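Local atomic coordinates of glycerate 2-kinase (Pyrococcus horikoshii, PDB entry 1X3L), a protein that catalyses the ATP-dependent, divalent-metal-assisted phosphorylation of D-glycerate to 2-phosphoglycerate, and can also take phosphate from other nucleotides or pyrophosphate. Residues K337-L349 with A364-G378. Numbering follows the deposited sequence.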
loop_
_atom_site.group_PDB
_atom_site.type_symbol
_atom_site.label_atom_id
_atom_site.label_comp_id
_atom_site.label_asym_id
_atom_site.label_seq_id
_atom_site.Cartn_x
_atom_site.Cartn_y
_atom_site.Cartn_z
ATOM N N LYS A 337 -27.634 -1.955 -8.914
ATOM C CA LYS A 337 -27.340 -0.806 -8.062
ATOM C C LYS A 337 -26.752 -1.250 -6.723
ATOM O O LYS A 337 -25.753 -0.690 -6.258
ATOM C CB LYS A 337 -28.607 0.022 -7.821
ATOM C CG LYS A 337 -29.131 0.732 -9.061
ATOM C CD LYS A 337 -30.312 1.626 -8.721
ATOM C CE LYS A 337 -30.850 2.333 -9.956
ATOM N NZ LYS A 337 -31.980 3.244 -9.616
ATOM N N GLY A 338 -27.372 -2.259 -6.115
ATOM C CA GLY A 338 -26.896 -2.759 -4.838
ATOM C C GLY A 338 -27.261 -1.834 -3.693
ATOM O O GLY A 338 -27.760 -0.727 -3.913
ATOM N N GLY A 339 -27.014 -2.289 -2.468
ATOM C CA GLY A 339 -27.322 -1.487 -1.296
ATOM C C GLY A 339 -26.088 -0.818 -0.722
ATOM O O GLY A 339 -25.121 -0.574 -1.438
ATOM N N LYS A 340 -26.119 -0.525 0.574
ATOM C CA LYS A 340 -24.998 0.127 1.246
ATOM C C LYS A 340 -24.104 -0.949 1.867
ATOM O O LYS A 340 -24.600 -1.880 2.500
ATOM C CB LYS A 340 -25.530 1.065 2.338
ATOM C CG LYS A 340 -24.572 2.174 2.766
ATOM C CD LYS A 340 -25.206 3.048 3.851
ATOM C CE LYS A 340 -24.483 4.383 4.012
ATOM N NZ LYS A 340 -23.036 4.231 4.328
ATOM N N GLY A 341 -22.792 -0.822 1.683
ATOM C CA GLY A 341 -21.882 -1.812 2.235
ATOM C C GLY A 341 -20.533 -1.839 1.545
ATOM O O GLY A 341 -20.195 -0.916 0.807
ATOM N N GLY A 342 -19.763 -2.900 1.791
ATOM C CA GLY A 342 -18.442 -3.039 1.198
ATOM C C GLY A 342 -17.861 -4.432 1.409
ATOM O O GLY A 342 -18.479 -5.253 2.084
ATOM N N PRO A 343 -16.658 -4.719 0.875
ATOM C CA PRO A 343 -16.010 -6.032 1.010
ATOM C C PRO A 343 -15.904 -6.574 2.439
ATOM O O PRO A 343 -16.483 -7.611 2.761
ATOM C CB PRO A 343 -14.634 -5.810 0.382
ATOM C CG PRO A 343 -14.876 -4.701 -0.614
ATOM C CD PRO A 343 -15.778 -3.772 0.165
ATOM N N ASN A 344 -15.164 -5.871 3.289
ATOM C CA ASN A 344 -14.962 -6.330 4.664
ATOM C C ASN A 344 -16.281 -6.455 5.440
ATOM O O ASN A 344 -16.466 -7.344 6.261
ATOM C CB ASN A 344 -14.036 -5.336 5.364
ATOM C CG ASN A 344 -12.644 -5.493 4.815
ATOM O OD1 ASN A 344 -12.069 -6.576 4.818
ATOM N ND2 ASN A 344 -12.100 -4.371 4.312
ATOM N N GLN A 345 -17.243 -5.581 5.170
ATOM C CA GLN A 345 -18.531 -5.700 5.836
ATOM C C GLN A 345 -19.208 -6.994 5.385
ATOM O O GLN A 345 -19.878 -7.658 6.177
ATOM C CB GLN A 345 -19.417 -4.507 5.504
ATOM C CG GLN A 345 -18.915 -3.198 6.105
ATOM C CD GLN A 345 -19.610 -2.000 5.503
ATOM O OE1 GLN A 345 -20.807 -1.789 5.710
ATOM N NE2 GLN A 345 -18.866 -1.214 4.735
ATOM N N GLU A 346 -19.032 -7.368 4.120
ATOM C CA GLU A 346 -19.653 -8.602 3.651
ATOM C C GLU A 346 -18.921 -9.840 4.170
ATOM O O GLU A 346 -19.538 -10.874 4.398
ATOM C CB GLU A 346 -19.765 -8.616 2.117
ATOM C CG GLU A 346 -21.027 -7.902 1.634
ATOM C CD GLU A 346 -21.392 -8.201 0.185
ATOM O OE1 GLU A 346 -21.035 -9.289 -0.314
ATOM O OE2 GLU A 346 -22.059 -7.351 -0.449
ATOM N N ILE A 347 -17.611 -9.730 4.370
ATOM C CA ILE A 347 -16.845 -10.851 4.910
ATOM C C ILE A 347 -17.388 -11.154 6.305
ATOM O O ILE A 347 -17.722 -12.298 6.630
ATOM C CB ILE A 347 -15.347 -10.506 5.064
ATOM C CG1 ILE A 347 -14.662 -10.475 3.694
ATOM C CG2 ILE A 347 -14.679 -11.514 5.998
ATOM C CD1 ILE A 347 -13.188 -10.086 3.761
ATOM N N ALA A 348 -17.460 -10.110 7.126
ATOM C CA ALA A 348 -17.946 -10.225 8.498
ATOM C C ALA A 348 -19.373 -10.754 8.581
ATOM O O ALA A 348 -19.650 -11.700 9.322
ATOM C CB ALA A 348 -17.871 -8.862 9.187
ATOM N N LEU A 349 -20.277 -10.144 7.820
ATOM C CA LEU A 349 -21.675 -10.551 7.854
ATOM C C LEU A 349 -21.882 -11.970 7.336
ATOM O O LEU A 349 -22.667 -12.736 7.896
ATOM C CB LEU A 349 -22.534 -9.569 7.045
ATOM C CG LEU A 349 -24.045 -9.848 7.037
ATOM C CD1 LEU A 349 -24.611 -9.714 8.453
ATOM C CD2 LEU A 349 -24.743 -8.871 6.097
ATOM N N ALA A 364 -13.069 -7.824 10.130
ATOM C CA ALA A 364 -12.467 -7.606 8.813
ATOM C C ALA A 364 -12.482 -6.101 8.577
ATOM O O ALA A 364 -13.525 -5.467 8.702
ATOM C CB ALA A 364 -13.283 -8.318 7.736
ATOM N N PHE A 365 -11.335 -5.530 8.232
ATOM C CA PHE A 365 -11.270 -4.092 8.030
ATOM C C PHE A 365 -10.248 -3.666 6.991
ATOM O O PHE A 365 -9.257 -4.350 6.760
ATOM C CB PHE A 365 -10.946 -3.409 9.365
ATOM C CG PHE A 365 -9.603 -3.790 9.928
ATOM C CD1 PHE A 365 -8.518 -2.921 9.830
ATOM C CD2 PHE A 365 -9.415 -5.023 10.543
ATOM C CE1 PHE A 365 -7.264 -3.278 10.336
ATOM C CE2 PHE A 365 -8.167 -5.390 11.050
ATOM C CZ PHE A 365 -7.092 -4.514 10.945
ATOM N N ASP A 366 -10.503 -2.518 6.374
ATOM C CA ASP A 366 -9.605 -1.957 5.375
ATOM C C ASP A 366 -8.752 -0.931 6.126
ATOM O O ASP A 366 -9.293 -0.026 6.769
ATOM C CB ASP A 366 -10.412 -1.255 4.282
ATOM C CG ASP A 366 -9.628 -1.084 2.997
ATOM O OD1 ASP A 366 -8.463 -0.636 3.056
ATOM O OD2 ASP A 366 -10.187 -1.393 1.921
ATOM N N THR A 367 -7.431 -1.068 6.053
ATOM C CA THR A 367 -6.550 -0.149 6.762
ATOM C C THR A 367 -6.601 1.293 6.269
ATOM O O THR A 367 -6.037 2.174 6.913
ATOM C CB THR A 367 -5.077 -0.625 6.732
ATOM O OG1 THR A 367 -4.646 -0.771 5.373
ATOM C CG2 THR A 367 -4.938 -1.967 7.466
ATOM N N ASP A 368 -7.263 1.555 5.141
ATOM C CA ASP A 368 -7.330 2.939 4.680
ATOM C C ASP A 368 -8.498 3.681 5.318
ATOM O O ASP A 368 -8.719 4.855 5.034
ATOM C CB ASP A 368 -7.393 3.045 3.145
ATOM C CG ASP A 368 -8.692 2.534 2.557
ATOM O OD1 ASP A 368 -9.707 2.446 3.278
ATOM O OD2 ASP A 368 -8.699 2.238 1.345
ATOM N N GLY A 369 -9.249 2.992 6.174
ATOM C CA GLY A 369 -10.350 3.642 6.865
ATOM C C GLY A 369 -11.741 3.573 6.269
ATOM O O GLY A 369 -12.716 3.893 6.955
ATOM N N THR A 370 -11.851 3.180 5.004
ATOM C CA THR A 370 -13.163 3.074 4.377
ATOM C C THR A 370 -13.324 1.718 3.717
ATOM O O THR A 370 -12.352 1.095 3.288
ATOM C CB THR A 370 -13.398 4.183 3.323
ATOM O OG1 THR A 370 -12.389 4.108 2.312
ATOM C CG2 THR A 370 -13.351 5.562 3.978
ATOM N N ASP A 371 -14.567 1.270 3.632
ATOM C CA ASP A 371 -14.891 -0.026 3.052
ATOM C C ASP A 371 -16.114 0.217 2.170
ATOM O O ASP A 371 -17.189 0.542 2.669
ATOM C CB ASP A 371 -15.209 -1.000 4.192
ATOM C CG ASP A 371 -15.435 -2.421 3.717
ATOM O OD1 ASP A 371 -14.542 -2.991 3.049
ATOM O OD2 ASP A 371 -16.510 -2.969 4.029
ATOM N N GLY A 372 -15.949 0.069 0.861
ATOM C CA GLY A 372 -17.062 0.326 -0.036
ATOM C C GLY A 372 -17.359 1.818 0.017
ATOM O O GLY A 372 -16.530 2.586 0.511
ATOM N N PRO A 373 -18.519 2.268 -0.486
ATOM C CA PRO A 373 -18.869 3.694 -0.463
ATOM C C PRO A 373 -19.499 4.074 0.881
ATOM O O PRO A 373 -20.608 4.608 0.928
ATOM C CB PRO A 373 -19.863 3.813 -1.610
ATOM C CG PRO A 373 -20.621 2.516 -1.486
ATOM C CD PRO A 373 -19.513 1.498 -1.259
ATOM N N THR A 374 -18.795 3.780 1.970
ATOM C CA THR A 374 -19.298 4.092 3.304
ATOM C C THR A 374 -18.176 4.645 4.165
ATOM O O THR A 374 -17.015 4.644 3.762
ATOM C CB THR A 374 -19.853 2.843 4.013
ATOM O OG1 THR A 374 -18.763 2.076 4.545
ATOM C CG2 THR A 374 -20.647 1.981 3.032
ATOM N N ASP A 375 -18.530 5.101 5.362
ATOM C CA ASP A 375 -17.553 5.655 6.289
ATOM C C ASP A 375 -17.007 4.624 7.277
ATOM O O ASP A 375 -16.160 4.949 8.119
ATOM C CB ASP A 375 -18.167 6.834 7.038
ATOM C CG ASP A 375 -18.363 8.043 6.141
ATOM O OD1 ASP A 375 -17.381 8.455 5.485
ATOM O OD2 ASP A 375 -19.488 8.578 6.086
ATOM N N ALA A 376 -17.501 3.391 7.177
ATOM C CA ALA A 376 -17.039 2.304 8.042
ATOM C C ALA A 376 -15.800 1.674 7.419
ATOM O O ALA A 376 -15.657 1.653 6.195
ATOM C CB ALA A 376 -18.125 1.250 8.194
ATOM N N ALA A 377 -14.903 1.160 8.257
ATOM C CA ALA A 377 -13.697 0.515 7.759
ATOM C C ALA A 377 -13.946 -0.979 7.545
ATOM O O ALA A 377 -13.181 -1.657 6.857
ATOM C CB ALA A 377 -12.553 0.719 8.735
ATOM N N GLY A 378 -15.020 -1.491 8.131
ATOM C CA GLY A 378 -15.315 -2.904 7.973
ATOM C C GLY A 378 -16.353 -3.395 8.961
ATOM O O GLY A 378 -17.163 -2.613 9.455
HETATM O O HOH W 1 -21.293 5.529 6.064
#
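Helix 343-349 runs almost exactly antiparallel to strand 364-366, the axes of these short segments 7.0 Å apart at 177°, while the glycine-rich chain before the helix lies against the loop 367-377. Gly-342, at the N-cap, and Gly-372 come within 3.8 Å, CA to CA; a CB on either would clash with the other segment, so both places call for glycine. Gly-342 has no side chain to offer the first turn; Asp-371, from the other segment, supplies the acceptors. With CG anti to its backbone N (chi1 -175°), the carboxylate meets the backbone amides of that turn: OD1 accepts from Asn-344 N at 3.0 Å and OD2 from Gln-345 N at 2.9 Å, both on their syn sides. Gln-345 NE2 approaches OD2 from the anti side and the opposite face of the carboxylate plane, at 3.0 Å, whereas Asn-344 ND2 gives OD1 a weak, bent bond (126°). The amide of Asn-344 lies beside the strand, its OD1 3.6 Å from Ala-364 CB, and ND2 also bonds Ser-427 of the neighbouring strand. The small Ala-364 suits this close approach; Ile-347 CG2 lies 3.9 Å from its CB. At the outer edge, one water joins Lys-340 NZ to Asp-375 N. Replacing Asp-371 by an alanine would probably leave the backbone N-H groups of Asn-344 and Gln-345 without this acceptor and the end of Gln-345 freer to turn. Three good N-H bonds thus fix the buried carboxylate's rotation and tie the loop after strand 359-366 to the helix start within the MOFRL region.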